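Local coordinates for O-ureido-L-serine synthase (Streptomyces lavendulae, PDB 3X44), which joins hydroxyurea to O-acetyl-L-serine to give O-ureido-L-serine in D-cycloserine biosynthesis, using pyridoxal 5'-phosphate, and also makes L-cysteine from sulfide, at the interface of chains A and B. Sequence-based numbering; all coordinates share one arbitrary frame. Chains: chain A/B, O-ureido-L-serine synthase.

The interface of chains A and B. Residues chain A 15-17, 33, 36; chain B 4, 6-7, 10, 38.
A:Ile16 and B:Phe4 are joined by a backbone hydrogen bond, in which B:Phe4 N donates to A:Ile16 O over 3.0 Å, with an angle of 159° at the hydrogen. It belongs to a parallel beta bridge pairing A:Val17 with B:Phe4, by which the N-terminal segment of chain B runs beside strand 16-18 of chain A at this point. The same carbonyl oxygen also lies in the plane of the B:Phe4 ring, at its edge.

Apolar packing surrounds this bond. The B:Phe4 ring, its CG anti to the carbonyl carbon (chi1 -69°), meets A:Pro15 through its CD1-CE1 side, with CE1 3.4 Å from A:Pro15 CB. One face of this ring is covered from within its own chain by the methyl CG2 of B:Thr10, centred above it. That methyl also touches the A:Pro15 pyrrolidine, 3.9 Å from CB, and thus fills the corner between the proline and the phenylalanine. A:Val17 brings its CG1 methyl to 4.1 Å from B:Phe4 CB.

A:Phe36 points its ring tip into chain B. Its CZ lies 3.7 Å from B:Thr10 CB and 3.8 Å from B:Pro38 CB, while the CE2 rim meets the B:Ile7 terminal methyl CD1. A:Pro15 CG rests over one face of the ring, towards the rim, bracing it from its own subunit.

The B:Thr10 hydroxyl faces the A:Phe36 tip, and its hydrogen is used within chain B: OG1 donates to B:Ile7 O at 2.7 Å, in the carbonyl plane. With chi1 at 70°, OG1 lies between the backbone N and carbonyl carbon, and this bond should help fix the side-chain rotation.

The patch joins the N-terminal segment and 3-10 helix 7-10 of chain B to strand 16-18 of chain A and its 3-10 helix 34-36; the two-fold axis repeats it with the chains exchanged, within the homotetramer.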
loop_
_atom_site.group_PDB
_atom_site.type_symbol
_atom_site.label_atom_id
_atom_site.label_comp_id
_atom_site.label_asym_id
_atom_site.label_seq_id
_atom_site.Cartn_x
_atom_site.Cartn_y
_atom_site.Cartn_z
ATOM N N PRO A 15 5.088 1.411 9.156
ATOM C CA PRO A 15 6.290 0.781 8.613
ATOM C C PRO A 15 7.211 0.180 9.660
ATOM O O PRO A 15 7.252 0.629 10.807
ATOM C CB PRO A 15 6.985 1.907 7.839
ATOM C CG PRO A 15 6.435 3.168 8.372
ATOM C CD PRO A 15 5.104 2.880 9.023
ATOM N N ILE A 16 7.918 -0.862 9.250
ATOM C CA ILE A 16 8.911 -1.515 10.082
ATOM C C ILE A 16 10.175 -1.315 9.251
ATOM O O ILE A 16 10.215 -1.667 8.070
ATOM C CB ILE A 16 8.633 -3.026 10.264
ATOM C CG1 ILE A 16 7.445 -3.227 11.209
ATOM C CG2 ILE A 16 9.862 -3.720 10.870
ATOM C CD1 ILE A 16 7.075 -4.683 11.396
ATOM N N VAL A 17 11.194 -0.725 9.856
ATOM C CA VAL A 17 12.435 -0.453 9.148
ATOM C C VAL A 17 13.659 -1.004 9.871
ATOM O O VAL A 17 13.690 -1.113 11.101
ATOM C CB VAL A 17 12.622 1.078 8.933
ATOM C CG1 VAL A 17 11.262 1.760 8.851
ATOM C CG2 VAL A 17 13.435 1.684 10.078
ATOM N N VAL A 33 7.649 1.787 13.615
ATOM C CA VAL A 33 7.490 3.220 13.811
ATOM C C VAL A 33 6.038 3.677 13.889
ATOM O O VAL A 33 5.447 4.093 12.893
ATOM C CB VAL A 33 8.201 3.981 12.673
ATOM C CG1 VAL A 33 8.458 5.428 13.085
ATOM C CG2 VAL A 33 9.501 3.280 12.343
ATOM N N PHE A 36 4.004 7.108 12.735
ATOM C CA PHE A 36 3.333 7.275 11.451
ATOM C C PHE A 36 1.803 7.307 11.574
ATOM O O PHE A 36 1.096 7.585 10.596
ATOM C CB PHE A 36 3.759 6.162 10.483
ATOM C CG PHE A 36 5.101 6.405 9.824
ATOM C CD1 PHE A 36 5.185 7.096 8.616
ATOM C CD2 PHE A 36 6.273 5.930 10.407
ATOM C CE1 PHE A 36 6.417 7.309 7.999
ATOM C CE2 PHE A 36 7.509 6.138 9.800
ATOM C CZ PHE A 36 7.583 6.830 8.591
ATOM N N PHE B 4 10.997 -2.387 5.306
ATOM C CA PHE B 4 11.755 -1.299 4.695
ATOM C C PHE B 4 13.198 -1.411 5.168
ATOM O O PHE B 4 13.448 -1.767 6.319
ATOM C CB PHE B 4 11.204 0.061 5.126
ATOM C CG PHE B 4 9.849 0.375 4.575
ATOM C CD1 PHE B 4 8.707 0.143 5.334
ATOM C CD2 PHE B 4 9.709 0.926 3.306
ATOM C CE1 PHE B 4 7.438 0.458 4.838
ATOM C CE2 PHE B 4 8.444 1.247 2.800
ATOM C CZ PHE B 4 7.306 1.009 3.573
ATOM N N SER B 6 15.560 1.234 4.835
ATOM C CA SER B 6 15.890 2.511 5.454
ATOM C C SER B 6 14.640 3.321 5.744
ATOM O O SER B 6 13.619 3.161 5.080
ATOM C CB SER B 6 16.814 3.325 4.541
ATOM O OG SER B 6 16.971 4.655 5.013
ATOM N N ILE B 7 14.739 4.194 6.739
ATOM C CA ILE B 7 13.628 5.060 7.122
ATOM C C ILE B 7 13.313 6.010 5.962
ATOM O O ILE B 7 12.179 6.470 5.801
ATOM C CB ILE B 7 13.979 5.878 8.397
ATOM C CG1 ILE B 7 12.774 6.722 8.828
ATOM C CG2 ILE B 7 15.184 6.774 8.139
ATOM C CD1 ILE B 7 11.650 5.904 9.447
ATOM N N THR B 10 10.392 5.453 3.426
ATOM C CA THR B 10 9.008 5.706 3.816
ATOM C C THR B 10 8.613 7.122 3.440
ATOM O O THR B 10 7.515 7.572 3.751
ATOM C CB THR B 10 8.795 5.537 5.333
ATOM O OG1 THR B 10 9.454 6.602 6.031
ATOM C CG2 THR B 10 9.343 4.193 5.802
ATOM N N PRO B 38 8.343 10.750 7.387
ATOM C CA PRO B 38 9.139 10.492 8.598
ATOM C C PRO B 38 9.688 11.744 9.277
ATOM O O PRO B 38 9.841 11.776 10.501
ATOM C CB PRO B 38 10.256 9.556 8.117
ATOM C CG PRO B 38 10.307 9.748 6.622
ATOM C CD PRO B 38 8.884 10.045 6.210
#